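Local coordinates for AT-rich interactive domain-containing protein 4 (Arabidopsis thaliana, PDB 6LQF) that binds DNA and a histone H3K4me3 peptide through its ARID-PHD cassette, as an ISWI component that regulates the floral transition, at residues A[67-72]-A[117-122]; A[74-79]-A[83-88]; A[90-95]-A[102-107]. All blocks are in the same frame, centred on the assembly; numbering follows the deposited sequence.

Interaction 1: residues A[67-72]-A[117-122]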
loop_
_atom_site.group_PDB
_atom_site.type_symbol
_atom_site.label_atom_id
_atom_site.label_comp_id
_atom_site.label_asym_id
_atom_site.label_seq_id
_atom_site.Cartn_x
_atom_site.Cartn_y
_atom_site.Cartn_z
ATOM N N PHE A 67 -6.934 2.506 6.359
ATOM C CA PHE A 67 -7.247 2.844 4.968
ATOM C C PHE A 67 -6.011 3.146 4.141
ATOM O O PHE A 67 -5.831 2.601 3.023
ATOM C CB PHE A 67 -8.180 4.055 4.991
ATOM C CG PHE A 67 -8.696 4.474 3.650
ATOM C CD1 PHE A 67 -9.298 3.572 2.779
ATOM C CD2 PHE A 67 -8.610 5.798 3.277
ATOM C CE1 PHE A 67 -9.824 4.010 1.550
ATOM C CE2 PHE A 67 -9.137 6.213 2.039
ATOM C CZ PHE A 67 -9.763 5.319 1.227
ATOM N N ASN A 68 -5.124 3.980 4.687
ATOM C CA ASN A 68 -3.941 4.309 3.892
ATOM C C ASN A 68 -2.950 3.164 3.913
ATOM O O ASN A 68 -2.269 2.954 2.904
ATOM C CB ASN A 68 -3.318 5.599 4.373
ATOM C CG ASN A 68 -4.144 6.796 3.910
ATOM O OD1 ASN A 68 -4.341 6.947 2.682
ATOM N ND2 ASN A 68 -4.686 7.576 4.826
ATOM N N LEU A 69 -2.894 2.371 5.008
ATOM C CA LEU A 69 -2.020 1.197 5.030
ATOM C C LEU A 69 -2.446 0.255 3.888
ATOM O O LEU A 69 -1.601 -0.251 3.090
ATOM C CB LEU A 69 -2.150 0.493 6.413
ATOM C CG LEU A 69 -1.534 -0.913 6.527
ATOM C CD1 LEU A 69 -0.052 -0.795 6.197
ATOM C CD2 LEU A 69 -1.704 -1.464 7.975
ATOM N N TYR A 70 -3.749 0.009 3.782
ATOM C CA TYR A 70 -4.277 -0.891 2.746
ATOM C C TYR A 70 -3.998 -0.356 1.353
ATOM O O TYR A 70 -3.476 -1.088 0.524
ATOM C CB TYR A 70 -5.775 -1.073 2.927
ATOM C CG TYR A 70 -6.362 -2.084 1.961
ATOM C CD1 TYR A 70 -6.146 -3.464 2.154
ATOM C CD2 TYR A 70 -7.197 -1.671 0.916
ATOM C CE1 TYR A 70 -6.721 -4.378 1.312
ATOM C CE2 TYR A 70 -7.785 -2.605 0.045
ATOM C CZ TYR A 70 -7.570 -3.951 0.289
ATOM O OH TYR A 70 -8.158 -4.885 -0.558
ATOM N N ARG A 71 -4.299 0.934 1.116
ATOM C CA ARG A 71 -4.120 1.504 -0.246
ATOM C C ARG A 71 -2.661 1.424 -0.685
ATOM O O ARG A 71 -2.380 1.068 -1.853
ATOM C CB ARG A 71 -4.614 2.937 -0.304
ATOM C CG ARG A 71 -6.139 2.969 -0.168
ATOM C CD ARG A 71 -6.769 4.257 -0.554
ATOM N NE ARG A 71 -6.281 5.352 0.239
ATOM C CZ ARG A 71 -6.637 6.618 0.020
ATOM N NH1 ARG A 71 -7.464 6.910 -0.987
ATOM N NH2 ARG A 71 -6.169 7.593 0.794
ATOM N N GLU A 72 -1.740 1.707 0.234
ATOM C CA GLU A 72 -0.343 1.724 -0.169
ATOM C C GLU A 72 0.170 0.316 -0.475
ATOM O O GLU A 72 1.015 0.104 -1.379
ATOM C CB GLU A 72 0.531 2.358 0.900
ATOM C CG GLU A 72 0.276 3.865 1.060
ATOM C CD GLU A 72 0.314 4.660 -0.267
ATOM O OE1 GLU A 72 1.188 4.379 -1.120
ATOM O OE2 GLU A 72 -0.515 5.602 -0.482
ATOM N N THR A 117 -3.029 -8.917 10.817
ATOM C CA THR A 117 -4.194 -8.977 11.723
ATOM C C THR A 117 -5.479 -8.491 11.051
ATOM O O THR A 117 -6.536 -9.150 11.136
ATOM C CB THR A 117 -3.870 -8.118 12.963
ATOM O OG1 THR A 117 -2.699 -8.673 13.594
ATOM C CG2 THR A 117 -5.052 -8.074 13.991
ATOM N N TYR A 118 -5.435 -7.297 10.423
ATOM C CA TYR A 118 -6.662 -6.644 10.022
ATOM C C TYR A 118 -7.004 -6.794 8.555
ATOM O O TYR A 118 -8.186 -6.705 8.165
ATOM C CB TYR A 118 -6.598 -5.137 10.344
ATOM C CG TYR A 118 -6.660 -4.823 11.808
ATOM C CD1 TYR A 118 -7.893 -4.802 12.470
ATOM C CD2 TYR A 118 -5.497 -4.542 12.535
ATOM C CE1 TYR A 118 -7.967 -4.520 13.824
ATOM C CE2 TYR A 118 -5.555 -4.231 13.905
ATOM C CZ TYR A 118 -6.805 -4.248 14.535
ATOM O OH TYR A 118 -6.891 -3.933 15.878
ATOM N N LEU A 119 -5.958 -6.963 7.693
ATOM C CA LEU A 119 -6.169 -6.688 6.264
ATOM C C LEU A 119 -5.805 -7.819 5.318
ATOM O O LEU A 119 -6.250 -7.797 4.162
ATOM C CB LEU A 119 -5.363 -5.429 5.862
ATOM C CG LEU A 119 -5.809 -4.117 6.521
ATOM C CD1 LEU A 119 -4.793 -2.967 6.172
ATOM C CD2 LEU A 119 -7.201 -3.810 6.021
ATOM N N LEU A 120 -5.061 -8.840 5.756
ATOM C CA LEU A 120 -4.589 -9.816 4.775
ATOM C C LEU A 120 -5.708 -10.687 4.185
ATOM O O LEU A 120 -5.838 -10.848 2.952
ATOM C CB LEU A 120 -3.523 -10.672 5.419
ATOM C CG LEU A 120 -2.909 -11.643 4.443
ATOM C CD1 LEU A 120 -2.322 -10.983 3.197
ATOM C CD2 LEU A 120 -1.802 -12.353 5.215
ATOM N N GLU A 121 -6.560 -11.232 5.067
ATOM C CA GLU A 121 -7.707 -11.980 4.572
ATOM C C GLU A 121 -8.629 -11.107 3.740
ATOM O O GLU A 121 -9.152 -11.518 2.718
ATOM C CB GLU A 121 -8.486 -12.586 5.750
ATOM C CG GLU A 121 -7.625 -13.611 6.469
ATOM C CD GLU A 121 -8.311 -14.258 7.664
ATOM O OE1 GLU A 121 -9.398 -13.785 8.100
ATOM O OE2 GLU A 121 -7.745 -15.271 8.135
ATOM N N TYR A 122 -8.797 -9.873 4.207
ATOM C CA TYR A 122 -9.598 -8.907 3.421
ATOM C C TYR A 122 -9.038 -8.704 2.030
ATOM O O TYR A 122 -9.779 -8.706 1.047
ATOM C CB TYR A 122 -9.691 -7.581 4.170
ATOM C CG TYR A 122 -10.612 -6.555 3.513
ATOM C CD1 TYR A 122 -10.128 -5.688 2.500
ATOM C CD2 TYR A 122 -11.936 -6.433 3.931
ATOM C CE1 TYR A 122 -10.943 -4.793 1.897
ATOM C CE2 TYR A 122 -12.788 -5.501 3.348
ATOM C CZ TYR A 122 -12.284 -4.707 2.337
ATOM O OH TYR A 122 -13.113 -3.795 1.733
#
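Y70 and Y122 form the aromatic part of this contact. Their rings make an offset edge-to-face pair, with the edge of Y122 turned toward the face of Y70. The centroids lie 5.5 Å apart and the planes stand at 80°. The CD1 and CE1 side of the Y122 ring does the touching: Y122 CD1 is 3.8 Å from Y70 CZ, and Y122 CE1 is 3.7 Å from Y70 OH. Both side chains have CG anti to the backbone N (chi1 -175° for Y70, -174° for Y122), which carries each ring into the space between helix 66-74 and helix 120-124.

The aliphatic part centres on L119. Its CD1 methyl reaches L69 CG at 3.9 Å and also touches L69 CD2. The same methyl lies 3.9 Å from Y70 CB. The other branch, L119 CD2, approaches the Y70 ring obliquely, 4.0 Å from Y70 CD1. L119 is the residue at the break between helix 107-118 and helix 120-124, so the kink itself packs on helix 66-74.

The polar ends are used outside the pair. Y70 OH bonds to D128. Y122 OH bonds to D32, a zinc ligand, and to R18, while the Y122 ring stacks on H126, another ligand of that zinc ion.

All four touching residues are buried. Only apolar and aromatic contacts cross between the segments, while both hydroxyls are bonded outside them, so the fit rests on packing. The Y122 bond to D32 puts its hydroxyl in the second shell of the zinc site and is likely to steady that ligand.

Interaction 2: residues A[74-79]-A[83-88]. With nucleotides of chain D.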
loop_
_atom_site.group_PDB
_atom_site.type_symbol
_atom_site.label_atom_id
_atom_site.label_comp_id
_atom_site.label_asym_id
_atom_site.label_seq_id
_atom_site.Cartn_x
_atom_site.Cartn_y
_atom_site.Cartn_z
ATOM N N VAL A 74 -1.803 -2.449 -1.449
ATOM C CA VAL A 74 -2.398 -3.153 -2.592
ATOM C C VAL A 74 -1.961 -2.466 -3.894
ATOM O O VAL A 74 -1.861 -3.129 -4.933
ATOM C CB VAL A 74 -3.908 -3.289 -2.529
ATOM C CG1 VAL A 74 -4.254 -4.096 -1.262
ATOM C CG2 VAL A 74 -4.623 -1.908 -2.482
ATOM N N SER A 75 -1.659 -1.162 -3.846
ATOM C CA SER A 75 -1.179 -0.452 -5.072
ATOM C C SER A 75 0.179 -0.978 -5.511
ATOM O O SER A 75 0.555 -0.780 -6.687
ATOM C CB SER A 75 -1.114 1.033 -4.832
ATOM O OG SER A 75 -0.082 1.389 -3.949
ATOM N N ARG A 76 0.898 -1.648 -4.604
ATOM C CA ARG A 76 2.215 -2.213 -4.922
ATOM C C ARG A 76 2.203 -3.721 -5.137
ATOM O O ARG A 76 3.269 -4.359 -5.273
ATOM C CB ARG A 76 3.212 -1.864 -3.832
ATOM C CG ARG A 76 3.499 -0.348 -3.847
ATOM C CD ARG A 76 4.370 0.040 -2.707
ATOM N NE ARG A 76 4.825 1.428 -2.828
ATOM C CZ ARG A 76 4.125 2.479 -2.419
ATOM N NH1 ARG A 76 2.928 2.321 -1.883
ATOM N NH2 ARG A 76 4.617 3.703 -2.553
ATOM N N GLY A 77 1.016 -4.304 -5.261
ATOM C CA GLY A 77 0.940 -5.711 -5.572
ATOM C C GLY A 77 0.528 -6.587 -4.419
ATOM O O GLY A 77 0.471 -7.801 -4.594
ATOM N N GLY A 78 0.221 -6.008 -3.256
ATOM C CA GLY A 78 -0.300 -6.811 -2.141
ATOM C C GLY A 78 0.773 -7.271 -1.171
ATOM O O GLY A 78 1.977 -7.065 -1.402
ATOM N N PHE A 79 0.329 -7.894 -0.076
ATOM C CA PHE A 79 1.208 -8.240 1.030
ATOM C C PHE A 79 2.346 -9.183 0.674
ATOM O O PHE A 79 3.420 -9.081 1.252
ATOM C CB PHE A 79 0.360 -8.864 2.161
ATOM C CG PHE A 79 1.125 -9.080 3.442
ATOM C CD1 PHE A 79 1.484 -7.970 4.240
ATOM C CD2 PHE A 79 1.479 -10.356 3.851
ATOM C CE1 PHE A 79 2.174 -8.176 5.434
ATOM C CE2 PHE A 79 2.199 -10.556 5.039
ATOM C CZ PHE A 79 2.515 -9.444 5.837
ATOM N N ASN A 83 9.091 -7.601 1.662
ATOM C CA ASN A 83 10.045 -6.541 1.862
ATOM C C ASN A 83 10.397 -5.864 0.536
ATOM O O ASN A 83 11.264 -4.987 0.491
ATOM C CB ASN A 83 11.297 -7.077 2.593
ATOM C CG ASN A 83 11.003 -7.378 4.055
ATOM O OD1 ASN A 83 10.123 -6.812 4.669
ATOM N ND2 ASN A 83 11.720 -8.365 4.605
ATOM N N GLY A 84 9.743 -6.273 -0.553
ATOM C CA GLY A 84 9.798 -5.521 -1.806
ATOM C C GLY A 84 8.997 -4.218 -1.738
ATOM O O GLY A 84 9.070 -3.389 -2.673
ATOM N N ILE A 85 8.265 -4.044 -0.632
ATOM C CA ILE A 85 7.592 -2.775 -0.272
ATOM C C ILE A 85 8.491 -2.092 0.756
ATOM O O ILE A 85 9.007 -2.757 1.656
ATOM C CB ILE A 85 6.177 -3.050 0.281
ATOM C CG1 ILE A 85 5.278 -3.512 -0.861
ATOM C CG2 ILE A 85 5.575 -1.822 1.026
ATOM C CD1 ILE A 85 3.977 -4.178 -0.377
ATOM N N ASN A 86 8.715 -0.792 0.628
ATOM C CA ASN A 86 9.403 -0.034 1.655
ATOM C C ASN A 86 8.360 0.417 2.658
ATOM O O ASN A 86 7.656 1.402 2.467
ATOM C CB ASN A 86 10.134 1.162 1.038
ATOM C CG ASN A 86 10.929 1.979 2.040
ATOM O OD1 ASN A 86 10.828 1.739 3.246
ATOM N ND2 ASN A 86 11.731 2.960 1.569
ATOM N N TRP A 87 8.258 -0.336 3.765
ATOM C CA TRP A 87 7.178 -0.115 4.732
ATOM C C TRP A 87 7.411 1.174 5.512
ATOM O O TRP A 87 6.534 2.022 5.584
ATOM C CB TRP A 87 7.091 -1.332 5.688
ATOM C CG TRP A 87 6.630 -2.560 4.968
ATOM C CD1 TRP A 87 7.413 -3.430 4.265
ATOM C CD2 TRP A 87 5.293 -3.024 4.838
ATOM N NE1 TRP A 87 6.636 -4.418 3.667
ATOM C CE2 TRP A 87 5.322 -4.196 4.048
ATOM C CE3 TRP A 87 4.058 -2.579 5.349
ATOM C CZ2 TRP A 87 4.151 -4.898 3.736
ATOM C CZ3 TRP A 87 2.908 -3.307 5.076
ATOM C CH2 TRP A 87 2.974 -4.463 4.261
ATOM N N LYS A 88 8.591 1.341 6.098
ATOM C CA LYS A 88 8.858 2.598 6.802
ATOM C C LYS A 88 8.842 3.832 5.913
ATOM O O LYS A 88 8.270 4.903 6.255
ATOM C CB LYS A 88 10.185 2.497 7.547
ATOM C CG LYS A 88 10.530 3.745 8.323
ATOM C CD LYS A 88 11.534 3.393 9.454
ATOM C CE LYS A 88 11.935 4.584 10.333
ATOM N NZ LYS A 88 10.852 5.159 11.230
ATOM P P DG D 5 11.191 -1.637 5.837
ATOM O OP1 DG D 5 10.467 -1.869 4.585
ATOM O OP2 DG D 5 10.589 -0.674 6.842
ATOM O "O5'" DG D 5 11.423 -3.022 6.527
ATOM C "C5'" DG D 5 11.898 -4.099 5.712
ATOM C "C4'" DG D 5 12.345 -5.262 6.595
ATOM O "O4'" DG D 5 13.567 -4.892 7.289
ATOM C "C3'" DG D 5 11.352 -5.691 7.648
ATOM O "O3'" DG D 5 11.455 -7.149 7.809
ATOM C "C2'" DG D 5 11.861 -4.953 8.877
ATOM C "C1'" DG D 5 13.372 -5.011 8.687
ATOM N N9 DG D 5 14.096 -3.911 9.325
ATOM C C8 DG D 5 13.856 -2.579 9.186
ATOM N N7 DG D 5 14.627 -1.825 9.930
ATOM C C5 DG D 5 15.446 -2.749 10.575
ATOM C C6 DG D 5 16.508 -2.552 11.483
ATOM O O6 DG D 5 16.934 -1.472 11.935
ATOM N N1 DG D 5 17.052 -3.770 11.946
ATOM C C2 DG D 5 16.684 -4.992 11.472
ATOM N N2 DG D 5 17.299 -6.057 11.997
ATOM N N3 DG D 5 15.705 -5.181 10.602
ATOM C C4 DG D 5 15.148 -4.013 10.179
ATOM P P DA D 4 14.496 4.213 4.204
ATOM O OP1 DA D 4 13.453 4.442 3.151
ATOM O OP2 DA D 4 14.521 5.106 5.400
ATOM O "O5'" DA D 4 14.288 2.715 4.757
ATOM C "C5'" DA D 4 14.280 1.637 3.809
ATOM C "C4'" DA D 4 14.264 0.308 4.511
ATOM O "O4'" DA D 4 15.513 0.155 5.251
ATOM C "C3'" DA D 4 13.110 0.155 5.515
ATOM O "O3'" DA D 4 12.657 -1.176 5.400
ATOM C "C2'" DA D 4 13.839 0.338 6.831
ATOM C "C1'" DA D 4 15.166 -0.365 6.519
ATOM N N9 DA D 4 16.242 -0.059 7.425
ATOM C C8 DA D 4 16.631 1.146 7.925
ATOM N N7 DA D 4 17.682 1.057 8.743
ATOM C C5 DA D 4 17.971 -0.282 8.754
ATOM C C6 DA D 4 18.971 -1.046 9.427
ATOM N N6 DA D 4 19.856 -0.516 10.284
ATOM N N1 DA D 4 18.960 -2.363 9.253
ATOM C C2 DA D 4 18.092 -2.910 8.400
ATOM N N3 DA D 4 17.129 -2.299 7.691
ATOM C C4 DA D 4 17.138 -0.978 7.917
#
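I85 packs against R76 and G78, and has the most surface buried here. Its CG1 lies 4.0 Å from R76 CB and also meets R76 CD, so the aliphatic part of the arginine does the touching. I85 CD1 reaches G78 O at 3.7 Å. G78 follows the turn that ends helix 66-74, where G77, with positive phi, is the C-prime residue of a Schellman motif.

R76 runs extended from CG to NE. Its guanidinium passes beyond I85, forms a salt bridge with E72 and bonds to Q90. R76 NE also bonds to the backbone of the bound peptide.

F79 meets W87 rim to rim, with F79 CD1 3.8 Å from W87 CH2. The planes are at 71°. W87 NE1, on the five-membered ring, bonds to G82 O, which is likely to fix the turn of the indole.

Segment 83-88 also grips DNA at the start of helix 87-91. W87 N donates to OP1 of DG5 of chain D at 2.8 Å, and K88 N to OP2 of the same phosphate at 2.9 Å. N86 is the N-cap: OD1 takes the G89 N-H, and ND2 gives a nearly straight bond to OP1 of DA4 of chain D (2.8 Å, 170°). ND2 also bonds to A172 O. A leucine here would probably leave G89 N uncapped, and both A172 O and the phosphate without this donor.

Apolar packing thus joins the segments, while the helix N-terminus, probably favourable to anions, faces the DNA backbone.

Interaction 3: residues A[90-95]-A[102-107]; sequences QVFSKM and NRMTGV. With nucleotides of chain C; nucleotides of chain D.
The loop that leads into helix 107-118 of the ARID domain packs on F92, and its outer side reads the DNA. V107 CG2 sits over the centre of one face of the F92 ring, a CH-pi contact 3.9 Å from the centroid and 11° off the ring normal. N102 comes to the ring's edge, its amide plane 88° from the ring, with N102 ND2 3.7 Å from F92 CE2. M104 CG adds an oblique contact at F92 CZ.

The loop joins helix 87-91 to helix 107-118 in this domain of the helix-turn-helix clan, and is folded tightly. N102 OD1 accepts the M104 N-H through an in-plane lone pair (2.9 Å), which makes an Asx turn. N102 ND2 is taken by T99 O. A type I turn runs from M104 to V107, with G106 as N-cap of the helix.

Residues within these turns make the DNA contacts. T105 OG1 lies in the major groove and donates to N7 of DA6 of chain C at 2.7 Å. T105 O accepts a weak bond from N6 of DA6 of chain D. R103, bent at chi2 and chi3, brings NE to OP2 of DA6 of chain C at 3.1 Å, in the guanidinium plane.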
loop_
_atom_site.group_PDB
_atom_site.type_symbol
_atom_site.label_atom_id
_atom_site.label_comp_id
_atom_site.label_asym_id
_atom_site.label_seq_id
_atom_site.Cartn_x
_atom_site.Cartn_y
_atom_site.Cartn_z
ATOM N N GLN A 90 7.777 4.274 2.470
ATOM C CA GLN A 90 6.743 4.562 1.478
ATOM C C GLN A 90 5.338 4.212 1.958
ATOM O O GLN A 90 4.381 4.757 1.428
ATOM C CB GLN A 90 7.001 3.796 0.169
ATOM C CG GLN A 90 8.154 4.373 -0.611
ATOM C CD GLN A 90 8.392 3.597 -1.905
ATOM O OE1 GLN A 90 7.413 3.262 -2.615
ATOM N NE2 GLN A 90 9.668 3.326 -2.219
ATOM N N VAL A 91 5.171 3.353 2.970
ATOM C CA VAL A 91 3.816 3.062 3.437
ATOM C C VAL A 91 3.503 3.961 4.615
ATOM O O VAL A 91 2.475 4.687 4.604
ATOM C CB VAL A 91 3.662 1.591 3.857
ATOM C CG1 VAL A 91 2.278 1.269 4.427
ATOM C CG2 VAL A 91 3.920 0.737 2.617
ATOM N N PHE A 92 4.373 3.886 5.623
ATOM C CA PHE A 92 4.192 4.701 6.847
ATOM C C PHE A 92 4.100 6.181 6.542
ATOM O O PHE A 92 3.318 6.882 7.174
ATOM C CB PHE A 92 5.328 4.386 7.833
ATOM C CG PHE A 92 5.244 5.114 9.173
ATOM C CD1 PHE A 92 4.099 5.052 9.953
ATOM C CD2 PHE A 92 6.349 5.792 9.660
ATOM C CE1 PHE A 92 4.063 5.663 11.222
ATOM C CE2 PHE A 92 6.325 6.403 10.902
ATOM C CZ PHE A 92 5.169 6.345 11.680
ATOM N N SER A 93 4.864 6.669 5.581
ATOM C CA SER A 93 4.875 8.094 5.225
ATOM C C SER A 93 3.548 8.620 4.707
ATOM O O SER A 93 3.341 9.846 4.697
ATOM C CB SER A 93 6.003 8.299 4.214
ATOM O OG SER A 93 5.695 7.519 3.067
ATOM N N LYS A 94 2.638 7.745 4.289
ATOM C CA LYS A 94 1.335 8.131 3.748
ATOM C C LYS A 94 0.223 7.957 4.756
ATOM O O LYS A 94 -0.960 8.233 4.454
ATOM C CB LYS A 94 0.974 7.279 2.544
ATOM C CG LYS A 94 1.898 7.392 1.360
ATOM C CD LYS A 94 1.934 8.818 0.875
ATOM C CE LYS A 94 0.654 9.174 0.167
ATOM N NZ LYS A 94 0.478 8.320 -1.025
ATOM N N MET A 95 0.554 7.390 5.920
ATOM C CA MET A 95 -0.442 7.198 6.969
ATOM C C MET A 95 -0.578 8.361 7.899
ATOM O O MET A 95 0.388 9.085 8.125
ATOM C CB MET A 95 -0.082 5.973 7.802
ATOM C CG MET A 95 -0.070 4.741 6.956
ATOM S SD MET A 95 0.549 3.232 7.766
ATOM C CE MET A 95 -0.695 3.020 9.091
ATOM N N ASN A 102 10.123 11.170 14.265
ATOM C CA ASN A 102 9.582 10.046 15.006
ATOM C C ASN A 102 10.731 9.093 15.224
ATOM O O ASN A 102 11.727 9.123 14.472
ATOM C CB ASN A 102 8.430 9.361 14.253
ATOM C CG ASN A 102 8.904 8.566 13.040
ATOM O OD1 ASN A 102 9.416 7.462 13.176
ATOM N ND2 ASN A 102 8.730 9.117 11.851
ATOM N N ARG A 103 10.595 8.253 16.240
ATOM C CA ARG A 103 11.577 7.197 16.502
ATOM C C ARG A 103 10.934 5.809 16.347
ATOM O O ARG A 103 11.117 4.921 17.196
ATOM C CB ARG A 103 12.170 7.344 17.905
ATOM C CG ARG A 103 13.112 8.540 18.081
ATOM C CD ARG A 103 14.186 8.572 16.993
ATOM N NE ARG A 103 15.097 7.425 17.047
ATOM C CZ ARG A 103 15.840 6.997 16.023
ATOM N NH1 ARG A 103 15.781 7.610 14.845
ATOM N NH2 ARG A 103 16.638 5.945 16.172
ATOM N N MET A 104 10.151 5.645 15.288
ATOM C CA MET A 104 9.414 4.412 15.024
ATOM C C MET A 104 10.302 3.447 14.262
ATOM O O MET A 104 10.078 3.142 13.088
ATOM C CB MET A 104 8.155 4.722 14.223
ATOM C CG MET A 104 7.159 5.606 15.023
ATOM S SD MET A 104 6.410 4.781 16.444
ATOM C CE MET A 104 5.736 3.326 15.701
ATOM N N THR A 105 11.365 3.017 14.926
ATOM C CA THR A 105 12.400 2.238 14.308
ATOM C C THR A 105 11.977 0.838 13.927
ATOM O O THR A 105 12.594 0.200 13.051
ATOM C CB THR A 105 13.580 2.122 15.231
ATOM O OG1 THR A 105 13.076 1.727 16.487
ATOM C CG2 THR A 105 14.278 3.486 15.376
ATOM N N GLY A 106 10.935 0.337 14.548
ATOM C CA GLY A 106 10.468 -1.002 14.191
ATOM C C GLY A 106 9.157 -0.950 13.433
ATOM O O GLY A 106 8.383 -1.914 13.415
ATOM N N VAL A 107 8.919 0.175 12.756
ATOM C CA VAL A 107 7.605 0.383 12.223
ATOM C C VAL A 107 7.288 -0.527 11.052
ATOM O O VAL A 107 6.142 -0.929 10.886
ATOM C CB VAL A 107 7.377 1.865 11.841
ATOM C CG1 VAL A 107 8.088 2.233 10.504
ATOM C CG2 VAL A 107 5.868 2.142 11.760
ATOM P P DA C 6 15.905 5.787 21.177
ATOM O OP1 DA C 6 16.542 6.805 22.037
ATOM O OP2 DA C 6 15.798 6.018 19.723
ATOM O "O5'" DA C 6 16.760 4.462 21.437
ATOM C "C5'" DA C 6 16.752 3.872 22.735
ATOM C "C4'" DA C 6 17.533 2.549 22.737
ATOM O "O4'" DA C 6 16.723 1.506 22.133
ATOM C "C3'" DA C 6 18.852 2.547 21.978
ATOM O "O3'" DA C 6 19.791 1.703 22.659
ATOM C "C2'" DA C 6 18.463 1.959 20.612
ATOM C "C1'" DA C 6 17.403 0.946 21.003
ATOM N N9 DA C 6 16.383 0.718 19.983
ATOM C C8 DA C 6 15.681 1.678 19.277
ATOM N N7 DA C 6 14.779 1.184 18.466
ATOM C C5 DA C 6 14.902 -0.199 18.638
ATOM C C6 DA C 6 14.207 -1.281 18.069
ATOM N N6 DA C 6 13.229 -1.156 17.152
ATOM N N1 DA C 6 14.578 -2.523 18.494
ATOM C C2 DA C 6 15.542 -2.648 19.395
ATOM N N3 DA C 6 16.245 -1.700 20.021
ATOM C C4 DA C 6 15.853 -0.487 19.605
ATOM P P DG C 5 9.035 7.150 20.894
ATOM O OP1 DG C 5 9.050 8.370 21.737
ATOM O OP2 DG C 5 8.738 7.222 19.445
ATOM O "O5'" DG C 5 10.467 6.443 20.991
ATOM C "C5'" DG C 5 11.014 6.211 22.255
ATOM C "C4'" DG C 5 12.134 5.204 22.165
ATOM O "O4'" DG C 5 11.601 3.915 21.815
ATOM C "C3'" DG C 5 13.243 5.503 21.148
ATOM O "O3'" DG C 5 14.491 5.426 21.853
ATOM C "C2'" DG C 5 13.108 4.366 20.116
ATOM C "C1'" DG C 5 12.557 3.267 21.009
ATOM N N9 DG C 5 11.883 2.185 20.323
ATOM C C8 DG C 5 10.956 2.270 19.326
ATOM N N7 DG C 5 10.538 1.104 18.919
ATOM C C5 DG C 5 11.220 0.201 19.730
ATOM C C6 DG C 5 11.211 -1.213 19.745
ATOM O O6 DG C 5 10.512 -1.967 19.047
ATOM N N1 DG C 5 12.083 -1.721 20.678
ATOM C C2 DG C 5 12.889 -0.948 21.482
ATOM N N2 DG C 5 13.669 -1.571 22.326
ATOM N N3 DG C 5 12.897 0.362 21.466
ATOM C C4 DG C 5 12.070 0.857 20.563
ATOM P P DA D 6 10.729 -7.945 8.965
ATOM O OP1 DA D 6 10.378 -9.199 8.421
ATOM O OP2 DA D 6 9.713 -7.151 9.557
ATOM O "O5'" DA D 6 11.870 -8.097 10.041
ATOM C "C5'" DA D 6 13.040 -8.860 9.796
ATOM C "C4'" DA D 6 13.683 -9.294 11.093
ATOM O "O4'" DA D 6 14.343 -8.190 11.738
ATOM C "C3'" DA D 6 12.733 -9.879 12.131
ATOM O "O3'" DA D 6 13.445 -10.940 12.766
ATOM C "C2'" DA D 6 12.465 -8.693 13.033
ATOM C "C1'" DA D 6 13.762 -7.920 13.004
ATOM N N9 DA D 6 13.637 -6.470 13.127
ATOM C C8 DA D 6 12.771 -5.674 12.428
ATOM N N7 DA D 6 12.932 -4.397 12.648
ATOM C C5 DA D 6 13.940 -4.347 13.594
ATOM C C6 DA D 6 14.562 -3.282 14.253
ATOM N N6 DA D 6 14.243 -2.009 14.067
ATOM N N1 DA D 6 15.552 -3.574 15.119
ATOM C C2 DA D 6 15.880 -4.850 15.301
ATOM N N3 DA D 6 15.371 -5.936 14.747
ATOM C C4 DA D 6 14.389 -5.617 13.893
#

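Overall arrangement
All three contacts lie in the ARID domain and are buried. Interactions 1 and 2 lie nearer the centre of the chain (about 8 and 6 Å) than interaction 3 (about 13 Å, centre to centre). Interaction 1 touches no DNA, its nearest atom being about 7 Å away, and borders a zinc site. Interactions 2 and 3 have one side in the fold and the other on DNA: interaction 2 holds phosphates, interaction 3 two adenines and a phosphate. Both use helix 87-91, and K88 NZ bonds to M104 O between them. L69 of interaction 1 touches W87 and V91, so helix 66-74 packs against helix 87-91 at two points. An E72-K94 salt bridge links interactions 1 and 3.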